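Local structure of acyl-CoA thioesterase II TesB2 (Mycobacterium marinum, 3U0A) at residues Q44-A49 against H189-A194; Y195-T200 against H223-M228. The protein probably hydrolyses fatty acyl-CoA thioesters to free fatty acids and coenzyme A, as a double hotdog member of the C/M/P thioester hydrolase family. All coordinates share one frame; numbering follows the deposited sequence.

Interaction 1 (Q44-A49 against H189-A194); sequences QSLVSA and HICALA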
ATOM      1  N   GLN A  44      -3.525  10.981 -14.096  1.00 40.71           N
ATOM      2  CA  GLN A  44      -3.958  12.359 -14.184  1.00 40.80           C
ATOM      3  C   GLN A  44      -4.377  12.857 -12.809  1.00 40.39           C
ATOM      4  O   GLN A  44      -4.078  13.996 -12.466  1.00 40.43           O
ATOM      5  CB  GLN A  44      -5.051  12.551 -15.236  1.00 41.13           C
ATOM      6  CG  GLN A  44      -4.510  12.511 -16.681  1.00 41.70           C
ATOM      7  CD  GLN A  44      -5.383  13.269 -17.711  1.00 42.14           C
ATOM      8  OE1 GLN A  44      -6.554  12.923 -17.963  1.00 42.19           O
ATOM      9  NE2 GLN A  44      -4.804  14.291 -18.311  1.00 42.52           N
ATOM     10  N   SER A  45      -5.005  12.015 -12.003  1.00 40.08           N
ATOM     11  CA  SER A  45      -5.298  12.372 -10.628  1.00 39.76           C
ATOM     12  C   SER A  45      -4.027  12.787  -9.879  1.00 39.67           C
ATOM     13  O   SER A  45      -4.050  13.745  -9.133  1.00 39.64           O
ATOM     14  CB  SER A  45      -5.977  11.216  -9.894  1.00 39.56           C
ATOM     15  OG  SER A  45      -7.119  10.783 -10.565  1.00 39.76           O
ATOM     16  N   LEU A  46      -2.924  12.071 -10.082  1.00 39.69           N
ATOM     17  CA  LEU A  46      -1.652  12.449  -9.433  1.00 39.69           C
ATOM     18  C   LEU A  46      -1.096  13.766  -9.973  1.00 40.08           C
ATOM     19  O   LEU A  46      -0.638  14.619  -9.203  1.00 40.15           O
ATOM     20  CB  LEU A  46      -0.584  11.361  -9.574  1.00 39.69           C
ATOM     21  CG  LEU A  46       0.808  11.704  -9.050  1.00 39.80           C
ATOM     22  CD1 LEU A  46       0.846  11.908  -7.562  1.00 39.56           C
ATOM     23  CD2 LEU A  46       1.818  10.652  -9.431  1.00 39.90           C
ATOM     24  N   VAL A  47      -1.159  13.923 -11.298  1.00 40.41           N
ATOM     25  CA  VAL A  47      -0.639  15.117 -11.928  1.00 40.89           C
ATOM     26  C   VAL A  47      -1.366  16.327 -11.376  1.00 40.91           C
ATOM     27  O   VAL A  47      -0.754  17.355 -11.140  1.00 41.24           O
ATOM     28  CB  VAL A  47      -0.754  15.047 -13.449  1.00 41.30           C
ATOM     29  CG1 VAL A  47      -0.408  16.395 -14.099  1.00 41.89           C
ATOM     30  CG2 VAL A  47       0.132  13.948 -13.964  1.00 41.42           C
ATOM     31  N   SER A  48      -2.665  16.182 -11.145  1.00 40.62           N
ATOM     32  CA  SER A  48      -3.469  17.228 -10.499  1.00 40.63           C
ATOM     33  C   SER A  48      -2.996  17.588  -9.097  1.00 40.53           C
ATOM     34  O   SER A  48      -3.042  18.752  -8.676  1.00 40.80           O
ATOM     35  CB  SER A  48      -4.908  16.754 -10.384  1.00 40.36           C
ATOM     36  OG  SER A  48      -5.613  17.070 -11.558  1.00 40.62           O
ATOM     37  N   ALA A  49      -2.619  16.559  -8.351  1.00 40.19           N
ATOM     38  CA  ALA A  49      -2.082  16.745  -7.038  1.00 40.14           C
ATOM     39  C   ALA A  49      -0.778  17.567  -7.156  1.00 40.61           C
ATOM     40  O   ALA A  49      -0.597  18.518  -6.421  1.00 40.88           O
ATOM     41  CB  ALA A  49      -1.848  15.385  -6.379  1.00 39.75           C
ATOM     42  N   HIS A 189       8.228  10.716 -15.620  1.00 41.73           N
ATOM     43  CA  HIS A 189       8.812   9.410 -15.455  1.00 41.38           C
ATOM     44  C   HIS A 189       8.043   8.631 -14.430  1.00 41.02           C
ATOM     45  O   HIS A 189       7.705   7.495 -14.671  1.00 40.74           O
ATOM     46  CB  HIS A 189      10.320   9.507 -15.153  1.00 41.57           C
ATOM     47  CG  HIS A 189      11.131   9.975 -16.345  1.00 41.92           C
ATOM     48  ND1 HIS A 189      11.872   9.148 -17.073  1.00 41.93           N
ATOM     49  CD2 HIS A 189      11.226  11.224 -16.950  1.00 42.34           C
ATOM     50  CE1 HIS A 189      12.415   9.825 -18.085  1.00 42.33           C
ATOM     51  NE2 HIS A 189      12.024  11.097 -17.995  1.00 42.56           N
ATOM     52  N   ILE A 190       7.730   9.268 -13.303  1.00 41.13           N
ATOM     53  CA  ILE A 190       6.925   8.652 -12.243  1.00 40.89           C
ATOM     54  C   ILE A 190       5.578   8.151 -12.820  1.00 40.72           C
ATOM     55  O   ILE A 190       5.226   6.993 -12.635  1.00 40.41           O
ATOM     56  CB  ILE A 190       6.779   9.614 -11.024  1.00 41.24           C
ATOM     57  CG1 ILE A 190       8.129   9.798 -10.314  1.00 41.49           C
ATOM     58  CG2 ILE A 190       5.836   9.060  -9.982  1.00 41.08           C
ATOM     59  CD1 ILE A 190       8.244  11.122  -9.574  1.00 42.13           C
ATOM     60  N   CYS A 191       4.887   9.013 -13.571  1.00 41.03           N
ATOM     61  CA  CYS A 191       3.642   8.652 -14.245  1.00 41.09           C
ATOM     62  C   CYS A 191       3.820   7.505 -15.239  1.00 40.92           C
ATOM     63  O   CYS A 191       2.995   6.612 -15.316  1.00 40.84           O
ATOM     64  CB  CYS A 191       3.034   9.865 -14.950  1.00 41.63           C
ATOM     65  SG  CYS A 191       2.302  11.093 -13.829  1.00 42.05           S
ATOM     66  N   ALA A 192       4.908   7.529 -15.985  1.00 40.96           N
ATOM     67  CA  ALA A 192       5.216   6.464 -16.921  1.00 40.93           C
ATOM     68  C   ALA A 192       5.287   5.131 -16.171  1.00 40.55           C
ATOM     69  O   ALA A 192       4.638   4.171 -16.563  1.00 40.57           O
ATOM     70  CB  ALA A 192       6.522   6.762 -17.674  1.00 41.10           C
ATOM     71  N   LEU A 193       6.049   5.097 -15.076  1.00 40.31           N
ATOM     72  CA  LEU A 193       6.225   3.881 -14.288  1.00 40.02           C
ATOM     73  C   LEU A 193       4.908   3.450 -13.616  1.00 39.87           C
ATOM     74  O   LEU A 193       4.590   2.243 -13.572  1.00 39.75           O
ATOM     75  CB  LEU A 193       7.339   4.063 -13.237  1.00 39.97           C
ATOM     76  CG  LEU A 193       7.593   2.917 -12.242  1.00 39.78           C
ATOM     77  CD1 LEU A 193       9.014   2.957 -11.744  1.00 39.97           C
ATOM     78  CD2 LEU A 193       6.654   2.978 -11.056  1.00 39.64           C
ATOM     79  N   ALA A 194       4.167   4.427 -13.093  1.00 39.96           N
ATOM     80  CA  ALA A 194       2.923   4.146 -12.393  1.00 39.92           C
ATOM     81  C   ALA A 194       1.882   3.620 -13.397  1.00 40.12           C
ATOM     82  O   ALA A 194       1.105   2.702 -13.093  1.00 40.07           O
ATOM     83  CB  ALA A 194       2.416   5.392 -11.660  1.00 40.15           C
TER

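Interaction 2 (Y195-T200 against H223-M228); sequences YMSDLT and HAMWFM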
ATOM      1  N   TYR A 195       1.919   4.184 -14.603  1.00 40.43           N
ATOM      2  CA  TYR A 195       1.059   3.742 -15.688  1.00 40.82           C
ATOM      3  C   TYR A 195       1.329   2.293 -16.099  1.00 40.75           C
ATOM      4  O   TYR A 195       0.402   1.451 -16.172  1.00 40.95           O
ATOM      5  CB  TYR A 195       1.234   4.671 -16.907  1.00 41.25           C
ATOM      6  CG  TYR A 195       0.371   4.311 -18.094  1.00 41.85           C
ATOM      7  CD1 TYR A 195      -0.968   4.574 -18.077  1.00 42.29           C
ATOM      8  CD2 TYR A 195       0.896   3.673 -19.217  1.00 42.11           C
ATOM      9  CE1 TYR A 195      -1.777   4.254 -19.141  1.00 43.00           C
ATOM     10  CE2 TYR A 195       0.091   3.352 -20.298  1.00 42.82           C
ATOM     11  CZ  TYR A 195      -1.249   3.642 -20.246  1.00 43.28           C
ATOM     12  OH  TYR A 195      -2.100   3.332 -21.275  1.00 44.15           O
ATOM     13  N   MET A 196       2.594   1.985 -16.379  1.00 40.60           N
ATOM     14  CA  MET A 196       2.940   0.609 -16.790  1.00 40.67           C
ATOM     15  C   MET A 196       2.648  -0.421 -15.716  1.00 40.38           C
ATOM     16  O   MET A 196       2.238  -1.532 -16.041  1.00 40.60           O
ATOM     17  CB  MET A 196       4.375   0.493 -17.247  1.00 40.68           C
ATOM     18  CG  MET A 196       4.595   1.103 -18.618  1.00 41.15           C
ATOM     19  SD  MET A 196       3.985   0.061 -19.944  1.00 41.85           S
ATOM     20  CE  MET A 196       5.134  -1.323 -19.885  1.00 41.86           C
ATOM     21  N   SER A 197       2.835  -0.051 -14.437  1.00 39.97           N
ATOM     22  CA  SER A 197       2.469  -0.948 -13.324  1.00 39.74           C
ATOM     23  C   SER A 197       0.948  -1.170 -13.299  1.00 39.95           C
ATOM     24  O   SER A 197       0.472  -2.290 -13.248  1.00 40.05           O
ATOM     25  CB  SER A 197       2.956  -0.424 -11.965  1.00 39.43           C
ATOM     26  OG  SER A 197       2.362  -1.123 -10.873  1.00 39.30           O
ATOM     27  N   ASP A 198       0.191  -0.102 -13.394  1.00 40.12           N
ATOM     28  CA  ASP A 198      -1.244  -0.270 -13.509  1.00 40.48           C
ATOM     29  C   ASP A 198      -1.689  -1.174 -14.682  1.00 40.98           C
ATOM     30  O   ASP A 198      -2.769  -1.744 -14.606  1.00 41.31           O
ATOM     31  CB  ASP A 198      -1.955   1.099 -13.551  1.00 40.76           C
ATOM     32  CG  ASP A 198      -2.060   1.742 -12.167  1.00 40.52           C
ATOM     33  OD1 ASP A 198      -1.887   1.015 -11.163  1.00 40.20           O
ATOM     34  OD2 ASP A 198      -2.294   2.966 -12.087  1.00 40.74           O
ATOM     35  N   LEU A 199      -0.867  -1.298 -15.740  1.00 41.13           N
ATOM     36  CA  LEU A 199      -1.181  -2.184 -16.885  1.00 41.75           C
ATOM     37  C   LEU A 199      -0.692  -3.586 -16.683  1.00 41.68           C
ATOM     38  O   LEU A 199      -1.232  -4.486 -17.289  1.00 42.26           O
ATOM     39  CB  LEU A 199      -0.578  -1.702 -18.208  1.00 42.14           C
ATOM     40  CG  LEU A 199      -0.988  -0.320 -18.691  1.00 42.41           C
ATOM     41  CD1 LEU A 199      -0.567  -0.069 -20.136  1.00 43.00           C
ATOM     42  CD2 LEU A 199      -2.484  -0.080 -18.524  1.00 42.85           C
ATOM     43  N   THR A 200       0.331  -3.785 -15.850  1.00 41.10           N
ATOM     44  CA  THR A 200       1.067  -5.073 -15.842  1.00 41.16           C
ATOM     45  C   THR A 200       1.126  -5.851 -14.554  1.00 40.79           C
ATOM     46  O   THR A 200       1.278  -7.035 -14.623  1.00 41.04           O
ATOM     47  CB  THR A 200       2.519  -4.888 -16.285  1.00 41.09           C
ATOM     48  OG1 THR A 200       3.213  -4.098 -15.309  1.00 40.52           O
ATOM     49  CG2 THR A 200       2.552  -4.216 -17.628  1.00 41.54           C
ATOM     50  N   HIS A 223      -4.381   0.681  -5.749  1.00 40.82           N
ATOM     51  CA  HIS A 223      -2.951   0.599  -5.835  1.00 40.89           C
ATOM     52  C   HIS A 223      -2.343   1.495  -4.772  1.00 40.93           C
ATOM     53  O   HIS A 223      -2.964   2.457  -4.299  1.00 40.89           O
ATOM     54  CB  HIS A 223      -2.395   0.872  -7.267  1.00 40.91           C
ATOM     55  CG  HIS A 223      -2.548   2.307  -7.767  1.00 40.91           C
ATOM     56  ND1 HIS A 223      -2.366   2.625  -9.037  1.00 40.94           N
ATOM     57  CD2 HIS A 223      -2.854   3.497  -7.110  1.00 40.95           C
ATOM     58  CE1 HIS A 223      -2.539   3.963  -9.194  1.00 41.03           C
ATOM     59  NE2 HIS A 223      -2.846   4.478  -8.019  1.00 41.04           N
ATOM     60  N   ALA A 224      -1.128   1.126  -4.379  1.00 41.07           N
ATOM     61  CA  ALA A 224      -0.318   1.843  -3.399  1.00 41.18           C
ATOM     62  C   ALA A 224       1.078   1.807  -3.949  1.00 41.42           C
ATOM     63  O   ALA A 224       1.538   0.743  -4.351  1.00 41.52           O
ATOM     64  CB  ALA A 224      -0.365   1.146  -2.030  1.00 41.21           C
ATOM     65  N   MET A 225       1.750   2.959  -3.971  1.00 41.58           N
ATOM     66  CA  MET A 225       3.108   3.069  -4.560  1.00 41.89           C
ATOM     67  C   MET A 225       4.039   3.936  -3.728  1.00 42.20           C
ATOM     68  O   MET A 225       3.595   4.840  -3.014  1.00 42.15           O
ATOM     69  CB  MET A 225       3.047   3.632  -5.969  1.00 41.90           C
ATOM     70  CG  MET A 225       2.197   2.817  -6.927  1.00 41.64           C
ATOM     71  SD  MET A 225       2.114   3.531  -8.569  1.00 41.66           S
ATOM     72  CE  MET A 225       0.887   2.416  -9.303  1.00 41.35           C
ATOM     73  N   TRP A 226       5.338   3.635  -3.817  1.00 42.57           N
ATOM     74  CA  TRP A 226       6.348   4.373  -3.082  1.00 42.97           C
ATOM     75  C   TRP A 226       7.481   4.633  -3.990  1.00 43.40           C
ATOM     76  O   TRP A 226       8.052   3.708  -4.530  1.00 43.54           O
ATOM     77  CB  TRP A 226       6.791   3.589  -1.845  1.00 43.10           C
ATOM     78  CG  TRP A 226       5.671   3.367  -0.826  1.00 42.71           C
ATOM     79  CD1 TRP A 226       5.346   4.149   0.264  1.00 42.66           C
ATOM     80  CD2 TRP A 226       4.723   2.277  -0.781  1.00 42.39           C
ATOM     81  NE1 TRP A 226       4.290   3.637   0.950  1.00 42.31           N
ATOM     82  CE2 TRP A 226       3.856   2.528   0.364  1.00 42.16           C
ATOM     83  CE3 TRP A 226       4.502   1.153  -1.549  1.00 42.32           C
ATOM     84  CZ2 TRP A 226       2.833   1.672   0.706  1.00 41.90           C
ATOM     85  CZ3 TRP A 226       3.449   0.295  -1.192  1.00 42.07           C
ATOM     86  CH2 TRP A 226       2.647   0.553  -0.084  1.00 41.88           C
ATOM     87  N   PHE A 227       7.810   5.899  -4.182  1.00 43.66           N
ATOM     88  CA  PHE A 227       8.795   6.309  -5.184  1.00 44.11           C
ATOM     89  C   PHE A 227      10.043   6.703  -4.465  1.00 44.72           C
ATOM     90  O   PHE A 227      10.113   7.773  -3.893  1.00 44.93           O
ATOM     91  CB  PHE A 227       8.248   7.461  -6.024  1.00 44.07           C
ATOM     92  CG  PHE A 227       6.912   7.168  -6.604  1.00 43.50           C
ATOM     93  CD1 PHE A 227       6.774   6.215  -7.593  1.00 43.30           C
ATOM     94  CD2 PHE A 227       5.781   7.793  -6.134  1.00 43.22           C
ATOM     95  CE1 PHE A 227       5.534   5.915  -8.123  1.00 42.84           C
ATOM     96  CE2 PHE A 227       4.542   7.494  -6.663  1.00 42.78           C
ATOM     97  CZ  PHE A 227       4.417   6.558  -7.661  1.00 42.60           C
ATOM     98  N   MET A 228      11.022   5.812  -4.466  1.00 45.07           N
ATOM     99  CA  MET A 228      12.188   5.947  -3.579  1.00 45.69           C
ATOM    100  C   MET A 228      13.413   6.682  -4.187  1.00 46.45           C
ATOM    101  O   MET A 228      14.032   7.478  -3.518  1.00 46.94           O
ATOM    102  CB  MET A 228      12.629   4.564  -3.085  1.00 45.79           C
ATOM    103  CG  MET A 228      11.761   3.926  -2.015  1.00 45.32           C
ATOM    104  SD  MET A 228      10.838   2.429  -2.498  1.00 44.78           S
ATOM    105  CE  MET A 228      12.000   1.499  -3.478  1.00 45.33           C
TER

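Interaction 1 (Q44-A49 against H189-A194)
V47 and C191 mark the point where two helices of a double hotdog thioesterase pass each other, their CA atoms 8.1 Å apart, the shortest such distance between 44-49 and 189-194. The two axes approach to 10.6 Å and run nearly antiparallel, with 155° between their N-to-C directions. At that spacing the helices touch through the ends of a few side chains, and no hydrogen bond crosses between them. The tightest meeting is end to end: the CG2 methyl of V47 lies 3.6 Å from the SG of C191. In V47, chi1 of 171° sets CG1 anti to the backbone N and CG2 beside that N, and CG2 is the branch that meets the sulfur, while C191 leans its SG out from the facing side of its own helix. One residue earlier, L46 reaches across with its CD2 methyl. This carbon sits 4.4 Å from the SG of C191 and equally 4.4 Å from the CG2 branch of I190, a looser apolar contact that bridges successive residues of the partner helix. The segments bury 138 Å² between them, and other parts of the fold add to the packing. L46 also rests on M106 and A108 of strand 101-111, and S45 packs on V94 and A96 of strand 89-98. Helix 34-51 thus lies against the strands of the N-terminal hotdog and presents L46 and V47 to helix 186-200 of the C-terminal one.

Interaction 2 (Y195-T200 against H223-M228)
The carboxylate of D198 lies at the edge of the H223 imidazole, near the ring plane, and the two flat groups are almost coplanar, 12° apart. F66 of strand 58-66 makes an edge-to-face contact with the same ring. This is a histidine-carboxylate hydrogen bond, here joining helix 195-200 to strand 223-227 inside the C-terminal hotdog fold, where a central helix packs against a curved antiparallel sheet. The N-H of ND1 points to OD1 of D198 over 2.7 Å and is nearly straight, at 172°. OD1 receives it through its syn lone pair, and the acceptor lies only 3° out of the ring plane, a geometry that favours a strong bond and should limit rotation of both groups. In H223, CG sits between the backbone N and the carbonyl carbon, and the rotation of the ring about CB-CG aims ND1 at the carboxylate.

The axes of the two segments stay 10.7 Å apart, so the reach is made by side chains. M225, two residues further along the strand on the same face, extends its chain until the CE methyl lies 3.6 Å from OD1 of D198, placing an apolar group beside the bonded oxygen. S197, the residue before D198, has its OG hydrogen-bonded to the OH of Y239. Q270 of strand 264-275 and A42 of helix 34-51 touch both D198 and H223, which places the bonded pair between the two hotdogs. Beside it, the OG of S197 lies 4.1 Å from the CE of M225.

Helix 186-200 carries both contacts in series: its 189-194 part serves interaction 1, and the following 195-200 part serves interaction 2. Their centres lie 10 Å apart, and they meet directly, with CB of A194 3.6 Å from SD of M225 and CG2 of I190 3.7 Å from CE1 of F227. Interaction 1 joins the helices of the N- and C-terminal hotdogs across 140 residues of sequence. The example illustrates how one helix can serve both halves of a double hotdog chain: helix 186-200 faces the first hotdog's helix in interaction 1 and, in interaction 2, packs on strand 217-227, which itself pairs with strand 58-66 of the first hotdog. Both contacts are buried, the second closer to the centre of the chain.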